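PDB 3UBK: glutathione transferase from Leptospira interrogans serovar Lai, which binds glutathione and probably catalyses its transfer to electrophilic substrates. Local coordinates for residues Y14-K19 and K203-L208; G21-G26 and P198-K203; L54-K59 and L68-T73. One frame throughout, in Å; residues are numbered along the deposited sequence.

Contact 1. Residues Y14-K19 and K203-L208; sequences YVNKVK and KDKQIL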
loop_
_atom_site.group_PDB
_atom_site.type_symbol
_atom_site.label_atom_id
_atom_site.label_comp_id
_atom_site.label_asym_id
_atom_site.label_seq_id
_atom_site.Cartn_x
_atom_site.Cartn_y
_atom_site.Cartn_z
ATOM N N TYR A 14 -0.405 0.449 -12.817
ATOM C CA TYR A 14 -1.456 0.200 -11.826
ATOM C C TYR A 14 -2.760 -0.257 -12.479
ATOM O O TYR A 14 -3.465 -1.096 -11.932
ATOM C CB TYR A 14 -1.671 1.431 -10.935
ATOM C CG TYR A 14 -0.444 1.655 -10.072
ATOM C CD1 TYR A 14 0.591 2.479 -10.500
ATOM C CD2 TYR A 14 -0.289 0.980 -8.868
ATOM C CE1 TYR A 14 1.738 2.657 -9.722
ATOM C CE2 TYR A 14 0.849 1.156 -8.087
ATOM C CZ TYR A 14 1.860 1.995 -8.526
ATOM O OH TYR A 14 3.002 2.167 -7.772
ATOM N N VAL A 15 -3.070 0.291 -13.648
ATOM C CA VAL A 15 -4.209 -0.196 -14.430
ATOM C C VAL A 15 -3.931 -1.642 -14.817
ATOM O O VAL A 15 -4.778 -2.536 -14.658
ATOM C CB VAL A 15 -4.435 0.686 -15.704
ATOM C CG1 VAL A 15 -5.448 0.047 -16.649
ATOM C CG2 VAL A 15 -4.879 2.083 -15.302
ATOM N N ASN A 16 -2.719 -1.892 -15.293
ATOM C CA ASN A 16 -2.372 -3.218 -15.762
ATOM C C ASN A 16 -2.367 -4.250 -14.650
ATOM O O ASN A 16 -2.766 -5.390 -14.868
ATOM C CB ASN A 16 -1.042 -3.201 -16.521
ATOM C CG ASN A 16 -1.178 -2.520 -17.856
ATOM O OD1 ASN A 16 -2.287 -2.385 -18.367
ATOM N ND2 ASN A 16 -0.073 -2.067 -18.418
ATOM N N LYS A 17 -1.903 -3.856 -13.465
ATOM C CA LYS A 17 -2.013 -4.710 -12.287
ATOM C C LYS A 17 -3.460 -5.223 -12.105
ATOM O O LYS A 17 -3.695 -6.415 -11.904
ATOM C CB LYS A 17 -1.551 -3.927 -11.049
ATOM C CG LYS A 17 -1.849 -4.573 -9.691
ATOM C CD LYS A 17 -1.550 -3.522 -8.603
ATOM C CE LYS A 17 -1.866 -3.970 -7.200
ATOM N NZ LYS A 17 -1.812 -2.758 -6.296
ATOM N N VAL A 18 -4.426 -4.317 -12.165
ATOM C CA VAL A 18 -5.840 -4.686 -11.997
ATOM C C VAL A 18 -6.335 -5.552 -13.170
ATOM O O VAL A 18 -7.034 -6.564 -12.992
ATOM C CB VAL A 18 -6.741 -3.434 -11.848
ATOM C CG1 VAL A 18 -8.221 -3.814 -11.941
ATOM C CG2 VAL A 18 -6.449 -2.694 -10.514
ATOM N N LYS A 19 -5.944 -5.161 -14.372
ATOM C CA LYS A 19 -6.344 -5.858 -15.592
ATOM C C LYS A 19 -5.890 -7.324 -15.593
ATOM O O LYS A 19 -6.627 -8.221 -16.027
ATOM C CB LYS A 19 -5.741 -5.093 -16.778
ATOM C CG LYS A 19 -6.446 -5.224 -18.083
ATOM C CD LYS A 19 -5.978 -4.114 -19.032
ATOM C CE LYS A 19 -6.110 -4.568 -20.466
ATOM N NZ LYS A 19 -5.711 -3.505 -21.438
ATOM N N LYS A 203 0.096 -6.699 -24.966
ATOM C CA LYS A 203 -0.364 -6.286 -26.280
ATOM C C LYS A 203 -1.113 -4.947 -26.260
ATOM O O LYS A 203 -0.829 -4.059 -27.071
ATOM C CB LYS A 203 -1.225 -7.382 -26.907
ATOM C CG LYS A 203 -1.979 -6.940 -28.156
ATOM C CD LYS A 203 -1.032 -6.440 -29.230
ATOM C CE LYS A 203 0.123 -7.391 -29.456
ATOM N NZ LYS A 203 0.967 -6.946 -30.605
ATOM N N ASP A 204 -2.079 -4.796 -25.349
ATOM C CA ASP A 204 -2.815 -3.531 -25.244
ATOM C C ASP A 204 -1.868 -2.363 -24.922
ATOM O O ASP A 204 -2.063 -1.238 -25.396
ATOM C CB ASP A 204 -3.915 -3.614 -24.191
ATOM C CG ASP A 204 -5.159 -4.346 -24.693
ATOM O OD1 ASP A 204 -5.315 -4.516 -25.921
ATOM O OD2 ASP A 204 -5.987 -4.751 -23.854
ATOM N N LYS A 205 -0.854 -2.642 -24.115
ATOM C CA LYS A 205 0.132 -1.637 -23.737
ATOM C C LYS A 205 0.907 -1.226 -24.983
ATOM O O LYS A 205 1.097 -0.043 -25.248
ATOM C CB LYS A 205 1.088 -2.198 -22.677
ATOM C CG LYS A 205 2.164 -1.204 -22.215
ATOM C CD LYS A 205 2.799 -1.587 -20.863
ATOM C CE LYS A 205 3.516 -2.935 -20.910
ATOM N NZ LYS A 205 4.105 -3.352 -19.578
ATOM N N GLN A 206 1.328 -2.224 -25.754
ATOM C CA GLN A 206 2.081 -2.002 -26.983
ATOM C C GLN A 206 1.300 -1.217 -28.034
ATOM O O GLN A 206 1.832 -0.289 -28.652
ATOM C CB GLN A 206 2.532 -3.333 -27.566
ATOM C CG GLN A 206 3.691 -3.211 -28.536
ATOM C CD GLN A 206 3.686 -4.315 -29.554
ATOM O OE1 GLN A 206 2.626 -4.720 -30.025
ATOM N NE2 GLN A 206 4.866 -4.822 -29.893
ATOM N N ILE A 207 0.038 -1.585 -28.238
ATOM C CA ILE A 207 -0.806 -0.909 -29.208
ATOM C C ILE A 207 -0.893 0.587 -28.923
ATOM O O ILE A 207 -0.761 1.416 -29.830
ATOM C CB ILE A 207 -2.242 -1.498 -29.196
ATOM C CG1 ILE A 207 -2.273 -2.902 -29.810
ATOM C CG2 ILE A 207 -3.211 -0.586 -29.906
ATOM C CD1 ILE A 207 -3.582 -3.641 -29.510
ATOM N N LEU A 208 -1.139 0.945 -27.663
ATOM C CA LEU A 208 -1.312 2.360 -27.321
ATOM C C LEU A 208 0.007 3.136 -27.386
ATOM O O LEU A 208 0.034 4.300 -27.816
ATOM C CB LEU A 208 -1.949 2.531 -25.937
ATOM C CG LEU A 208 -2.204 3.991 -25.509
ATOM C CD1 LEU A 208 -3.174 4.692 -26.450
ATOM C CD2 LEU A 208 -2.753 4.048 -24.081
HETATM O O HOH W 1 2.505 -2.905 -17.000
#

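Contact 2. Residues G21-G26 and P198-K203; sequences GILEKG and PALVEK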
loop_
_atom_site.group_PDB
_atom_site.type_symbol
_atom_site.label_atom_id
_atom_site.label_comp_id
_atom_site.label_asym_id
_atom_site.label_seq_id
_atom_site.Cartn_x
_atom_site.Cartn_y
_atom_site.Cartn_z
ATOM N N GLY A 21 -5.557 -9.273 -13.031
ATOM C CA GLY A 21 -6.437 -10.010 -12.119
ATOM C C GLY A 21 -7.794 -10.275 -12.745
ATOM O O GLY A 21 -8.308 -11.382 -12.657
ATOM N N ILE A 22 -8.372 -9.259 -13.380
ATOM C CA ILE A 22 -9.661 -9.404 -14.073
ATOM C C ILE A 22 -9.579 -10.472 -15.172
ATOM O O ILE A 22 -10.445 -11.348 -15.271
ATOM C CB ILE A 22 -10.119 -8.056 -14.680
ATOM C CG1 ILE A 22 -10.574 -7.086 -13.576
ATOM C CG2 ILE A 22 -11.264 -8.251 -15.700
ATOM C CD1 ILE A 22 -10.747 -5.601 -14.050
ATOM N N LEU A 23 -8.540 -10.393 -15.999
ATOM C CA LEU A 23 -8.369 -11.326 -17.114
ATOM C C LEU A 23 -8.162 -12.743 -16.627
ATOM O O LEU A 23 -8.706 -13.687 -17.197
ATOM C CB LEU A 23 -7.173 -10.916 -17.981
ATOM C CG LEU A 23 -7.450 -9.666 -18.818
ATOM C CD1 LEU A 23 -6.153 -9.174 -19.484
ATOM C CD2 LEU A 23 -8.557 -9.979 -19.852
ATOM N N GLU A 24 -7.369 -12.897 -15.570
ATOM C CA GLU A 24 -7.037 -14.230 -15.098
ATOM C C GLU A 24 -8.246 -14.981 -14.529
ATOM O O GLU A 24 -8.341 -16.208 -14.688
ATOM C CB GLU A 24 -5.894 -14.169 -14.082
ATOM C CG GLU A 24 -5.249 -15.517 -13.835
ATOM C CD GLU A 24 -4.421 -16.014 -15.028
ATOM O OE1 GLU A 24 -4.110 -15.226 -15.950
ATOM O OE2 GLU A 24 -4.061 -17.199 -15.021
ATOM N N LYS A 25 -9.152 -14.245 -13.877
ATOM C CA LYS A 25 -10.415 -14.785 -13.388
ATOM C C LYS A 25 -11.425 -15.005 -14.520
ATOM O O LYS A 25 -12.426 -15.700 -14.341
ATOM C CB LYS A 25 -11.040 -13.845 -12.342
ATOM C CG LYS A 25 -10.382 -13.907 -10.961
ATOM C CD LYS A 25 -11.117 -13.043 -9.955
ATOM C CE LYS A 25 -10.421 -13.072 -8.594
ATOM N NZ LYS A 25 -10.634 -14.381 -7.840
ATOM N N GLY A 26 -11.175 -14.380 -15.662
ATOM C CA GLY A 26 -12.067 -14.502 -16.803
ATOM C C GLY A 26 -13.279 -13.602 -16.701
ATOM O O GLY A 26 -14.323 -13.899 -17.270
ATOM N N PRO A 198 -1.680 -12.254 -19.434
ATOM C CA PRO A 198 -0.496 -11.381 -19.441
ATOM C C PRO A 198 -0.087 -10.960 -20.853
ATOM O O PRO A 198 0.336 -9.809 -21.051
ATOM C CB PRO A 198 0.585 -12.258 -18.787
ATOM C CG PRO A 198 -0.205 -13.132 -17.831
ATOM C CD PRO A 198 -1.455 -13.473 -18.641
ATOM N N ALA A 199 -0.212 -11.863 -21.827
ATOM C CA ALA A 199 0.090 -11.499 -23.224
ATOM C C ALA A 199 -0.813 -10.372 -23.703
ATOM O O ALA A 199 -0.345 -9.429 -24.347
ATOM C CB ALA A 199 -0.010 -12.711 -24.166
ATOM N N LEU A 200 -2.106 -10.456 -23.386
ATOM C CA LEU A 200 -3.059 -9.422 -23.808
ATOM C C LEU A 200 -2.747 -8.063 -23.158
ATOM O O LEU A 200 -2.795 -7.005 -23.807
ATOM C CB LEU A 200 -4.496 -9.850 -23.471
ATOM C CG LEU A 200 -5.605 -8.889 -23.907
ATOM C CD1 LEU A 200 -5.614 -8.763 -25.429
ATOM C CD2 LEU A 200 -6.969 -9.350 -23.402
ATOM N N VAL A 201 -2.413 -8.089 -21.873
ATOM C CA VAL A 201 -2.018 -6.857 -21.184
ATOM C C VAL A 201 -0.807 -6.198 -21.875
ATOM O O VAL A 201 -0.810 -4.986 -22.132
ATOM C CB VAL A 201 -1.733 -7.123 -19.690
ATOM C CG1 VAL A 201 -0.969 -5.962 -19.070
ATOM C CG2 VAL A 201 -3.063 -7.376 -18.950
ATOM N N GLU A 202 0.211 -6.995 -22.174
ATOM C CA GLU A 202 1.385 -6.512 -22.918
ATOM C C GLU A 202 0.994 -5.981 -24.296
ATOM O O GLU A 202 1.493 -4.943 -24.743
ATOM C CB GLU A 202 2.406 -7.633 -23.091
ATOM C CG GLU A 202 3.175 -7.940 -21.829
ATOM C CD GLU A 202 4.013 -6.759 -21.380
ATOM O OE1 GLU A 202 5.140 -6.589 -21.901
ATOM O OE2 GLU A 202 3.545 -5.999 -20.508
ATOM N N LYS A 203 0.096 -6.699 -24.966
ATOM C CA LYS A 203 -0.364 -6.286 -26.280
ATOM C C LYS A 203 -1.113 -4.947 -26.260
ATOM O O LYS A 203 -0.829 -4.059 -27.071
ATOM C CB LYS A 203 -1.225 -7.382 -26.907
ATOM C CG LYS A 203 -1.979 -6.940 -28.156
ATOM C CD LYS A 203 -1.032 -6.440 -29.230
ATOM C CE LYS A 203 0.123 -7.391 -29.456
ATOM N NZ LYS A 203 0.967 -6.946 -30.605
#

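Contact 3. Residues L54-K59 and L68-T73; sequences LEMDGK and LEFLDT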
loop_
_atom_site.group_PDB
_atom_site.type_symbol
_atom_site.label_atom_id
_atom_site.label_comp_id
_atom_site.label_asym_id
_atom_site.label_seq_id
_atom_site.Cartn_x
_atom_site.Cartn_y
_atom_site.Cartn_z
ATOM N N LEU A 54 -12.233 1.504 -10.548
ATOM C CA LEU A 54 -13.192 0.466 -10.907
ATOM C C LEU A 54 -14.604 0.982 -10.693
ATOM O O LEU A 54 -14.926 1.554 -9.638
ATOM C CB LEU A 54 -12.985 -0.794 -10.066
ATOM C CG LEU A 54 -13.865 -2.005 -10.415
ATOM C CD1 LEU A 54 -13.199 -2.830 -11.503
ATOM C CD2 LEU A 54 -14.098 -2.857 -9.178
ATOM N N GLU A 55 -15.452 0.794 -11.694
ATOM C CA GLU A 55 -16.859 1.159 -11.553
ATOM C C GLU A 55 -17.733 -0.087 -11.644
ATOM O O GLU A 55 -17.602 -0.882 -12.578
ATOM C CB GLU A 55 -17.265 2.169 -12.633
ATOM C CG GLU A 55 -18.746 2.515 -12.634
ATOM C CD GLU A 55 -19.130 3.469 -13.768
ATOM O OE1 GLU A 55 -18.238 3.861 -14.539
ATOM O OE2 GLU A 55 -20.323 3.809 -13.891
ATOM N N MET A 56 -18.582 -0.276 -10.641
ATOM C CA MET A 56 -19.648 -1.285 -10.670
ATOM C C MET A 56 -20.886 -0.686 -10.025
ATOM O O MET A 56 -20.778 0.063 -9.056
ATOM C CB MET A 56 -19.269 -2.515 -9.855
ATOM C CG MET A 56 -18.308 -3.463 -10.497
ATOM S SD MET A 56 -18.190 -4.974 -9.515
ATOM C CE MET A 56 -19.869 -5.583 -9.562
ATOM N N ASP A 57 -22.063 -1.026 -10.535
ATOM C CA ASP A 57 -23.312 -0.562 -9.926
ATOM C C ASP A 57 -23.244 0.903 -9.486
ATOM O O ASP A 57 -23.581 1.222 -8.347
ATOM C CB ASP A 57 -23.677 -1.441 -8.722
ATOM N N GLY A 58 -22.819 1.787 -10.389
ATOM C CA GLY A 58 -22.680 3.214 -10.079
ATOM C C GLY A 58 -21.791 3.529 -8.883
ATOM O O GLY A 58 -21.748 4.664 -8.411
ATOM N N LYS A 59 -21.080 2.525 -8.384
ATOM C CA LYS A 59 -20.144 2.723 -7.288
ATOM C C LYS A 59 -18.701 2.655 -7.778
ATOM O O LYS A 59 -18.388 1.903 -8.704
ATOM C CB LYS A 59 -20.392 1.705 -6.172
ATOM C CG LYS A 59 -21.585 2.055 -5.295
ATOM C CD LYS A 59 -21.295 1.757 -3.830
ATOM C CE LYS A 59 -22.235 2.522 -2.907
ATOM N NZ LYS A 59 -21.841 2.367 -1.475
ATOM N N LEU A 68 -8.416 -4.795 -6.319
ATOM C CA LEU A 68 -8.162 -6.227 -6.444
ATOM C C LEU A 68 -8.615 -7.035 -5.216
ATOM O O LEU A 68 -9.049 -8.168 -5.355
ATOM C CB LEU A 68 -6.688 -6.510 -6.791
ATOM C CG LEU A 68 -6.399 -6.240 -8.278
ATOM C CD1 LEU A 68 -4.918 -6.405 -8.553
ATOM C CD2 LEU A 68 -7.212 -7.145 -9.212
ATOM N N GLU A 69 -8.525 -6.451 -4.019
ATOM C CA GLU A 69 -9.032 -7.129 -2.818
ATOM C C GLU A 69 -10.551 -7.252 -2.914
ATOM O O GLU A 69 -11.143 -8.260 -2.527
ATOM C CB GLU A 69 -8.641 -6.344 -1.556
ATOM C CG GLU A 69 -7.128 -6.300 -1.316
ATOM C CD GLU A 69 -6.620 -7.418 -0.416
ATOM O OE1 GLU A 69 -7.407 -8.308 -0.018
ATOM O OE2 GLU A 69 -5.418 -7.395 -0.084
ATOM N N PHE A 70 -11.174 -6.215 -3.458
ATOM C CA PHE A 70 -12.629 -6.208 -3.635
ATOM C C PHE A 70 -13.081 -7.267 -4.658
ATOM O O PHE A 70 -13.972 -8.087 -4.380
ATOM C CB PHE A 70 -13.070 -4.803 -4.062
ATOM C CG PHE A 70 -14.498 -4.722 -4.530
ATOM C CD1 PHE A 70 -15.533 -4.526 -3.619
ATOM C CD2 PHE A 70 -14.802 -4.845 -5.883
ATOM C CE1 PHE A 70 -16.872 -4.447 -4.053
ATOM C CE2 PHE A 70 -16.137 -4.757 -6.333
ATOM C CZ PHE A 70 -17.171 -4.556 -5.404
ATOM N N LEU A 71 -12.462 -7.249 -5.836
ATOM C CA LEU A 71 -12.807 -8.201 -6.884
ATOM C C LEU A 71 -12.601 -9.635 -6.412
ATOM O O LEU A 71 -13.405 -10.508 -6.722
ATOM C CB LEU A 71 -11.990 -7.953 -8.162
ATOM C CG LEU A 71 -12.387 -6.699 -8.931
ATOM C CD1 LEU A 71 -11.427 -6.476 -10.093
ATOM C CD2 LEU A 71 -13.839 -6.820 -9.416
ATOM N N ASP A 72 -11.539 -9.878 -5.650
ATOM C CA ASP A 72 -11.279 -11.219 -5.144
ATOM C C ASP A 72 -12.320 -11.652 -4.108
ATOM O O ASP A 72 -12.600 -12.833 -3.987
ATOM C CB ASP A 72 -9.877 -11.337 -4.533
ATOM C CG ASP A 72 -9.384 -12.770 -4.486
ATOM O OD1 ASP A 72 -9.431 -13.451 -5.537
ATOM O OD2 ASP A 72 -8.928 -13.224 -3.405
ATOM N N THR A 73 -12.887 -10.693 -3.373
ATOM C CA THR A 73 -13.905 -10.995 -2.388
ATOM C C THR A 73 -15.233 -11.327 -3.081
ATOM O O THR A 73 -15.845 -12.374 -2.826
ATOM C CB THR A 73 -14.103 -9.808 -1.433
ATOM O OG1 THR A 73 -12.902 -9.610 -0.680
ATOM C CG2 THR A 73 -15.283 -10.061 -0.476
#

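Contact 1. Residues Y14-K19 and K203-L208
Asn16 meets Lys205 where helix 13-25 faces helix 196-213, at the domain interface of the glutathione transferase fold: the first helix of the thioredoxin-like N-terminal domain lies against the last long helix of the all-helical C-terminal domain. The contact is small, burying 139 Å² in all, and side chains rather than backbones bridge it; the nearest CA atoms, of Asn16 and Lys205, are 8.5 Å apart.

The looser side is that of Asp204, which is partly exposed and whose carboxylate also meets a glycerol, probably from the crystallisation liquor. Lys19 reaches across to it as an extended chain, the two side chains crossing at about a right angle. The salt bridge from Lys19 NZ to Asp204 OD2 measures 2.7 Å, but OD2 sits too close to another atom of the model for its place to be certain, so this short length is doubtful. Lys19 NZ has a further partner in Gln31 OE1.

The tightly packed part is around Asn16, a buried residue. Its amide nitrogen ND2 lies 3.8 Å from Lys205 CD, and here too the side chains cross at about a right angle. ND2 is also given to the backbone carbonyl of Ser10. Lys205 runs out with CG anti to its backbone N and then kinks at chi3 (62°), which turns its NZ back toward Asn16. Its side chain touches Ser163 and Val164 of helix 153-169, so this charged residue is built into the core between helices. NZ also forms a salt bridge with Glu202, one turn earlier on its own helix. A single water joins the two residues, accepting from Asn16 ND2 at 3.1 Å and from Lys205 NZ at 3.1 Å.

Contact 2. Residues G21-G26 and P198-K203
Leu23 lays its forked end over Leu200 and Val201, the main overlap between the C-terminal part of helix 13-25 and the early turns of helix 196-213. CG stands anti to the carbonyl carbon (chi1 -72°). Leu23 CD1 lies 3.6 Å from Val201 CG2 and also reaches Leu200 CD2, which Leu23 CD2 meets at 3.9 Å. The two leucines cross at about a right angle, with Leu200 on the exposed side and Val201 buried. Val201 also packs on Leu20 of the facing helix, extending the apolar seam inward.

The axes of 21-25 and 198-203 come within 10.0 Å, at 141° between their directions, roughly antiparallel. Helix 13-25 stops just beyond, where Gly26 with positive phi closes a Schellman motif. Glu24 bends at chi2 and brings OE1 to 4.2 Å from the Pro198 ring at CD, a loose touch; its charge is answered by a salt bridge from OE2 to Lys195.

No hydrogen bond or salt bridge links the two segments. Cohesion between the N-terminal and C-terminal domains at this point therefore rests on branched aliphatic side chains, with the polar chemistry kept to the margin.

Contact 3. Residues L54-K59 and L68-T73
Phe70 of helix 64-74 points its ring at Leu54 and Met56 of strand 53-56, a helix-on-sheet packing inside the thioredoxin-like domain of the glutathione transferase fold. Over these short segments strand and helix axes approach to 11.0 Å at 36°, and the gap is filled by side chains.

From CB, Phe70 sets out with CG anti to its backbone N (chi1 169°), which sends the ring toward the strand residues Leu54 and Met56. CD2 is the first ring atom to touch, 3.9 Å from Leu54 CD2. Next along that side, Phe70 CE2 meets Met56 SD at 3.8 Å and is also 4.0 Å from Leu54 CD2, a methyl that approaches the ring obliquely. The sulfur lies in the ring plane, 5.1 Å from the centroid and 89° off the normal, a Met-aromatic contact made at the edge. The ring also meets Trp87 of the second subunit, their planes at about 55°, so Phe70 joins the domain's own core to the dimer interface; Met56 packs on the same tryptophan.

Beyond Met56 the chain reverses through a type I' turn, with Met56 and Lys59 exchanging backbone hydrogen bonds, and enters strand 59-61, whose Ile61 also packs on Phe70. Leu71, leaning on Ile22 of helix 13-25, finishes the core by placing its CD2 4.0 Å from Leu54 CD2.

Contacts 1 and 2 join the same two helices, 13-25 and 196-213, share Lys203 and have centres 9 Å apart; they fuse where Asn16 CG lies 3.7 Å from Val201 CG1. Contact 3, about 17 Å from the centre of contact 2, lies within the N-terminal domain yet touches both. Lys25 NZ makes a 2.8 Å salt bridge to Asp72 OD1, Ile22 CG1 packs on Leu71 CD1 at 3.6 Å, and Leu68 CD1 lies 3.6 Å from Lys17 O. No glutathione is bound to this chain; of the residues that bind it, Ile51 and Ser64 are each about 9 Å from Asn16 of contact 1, side chain to side chain, and Ser64 about 9 Å from Leu54 of contact 3.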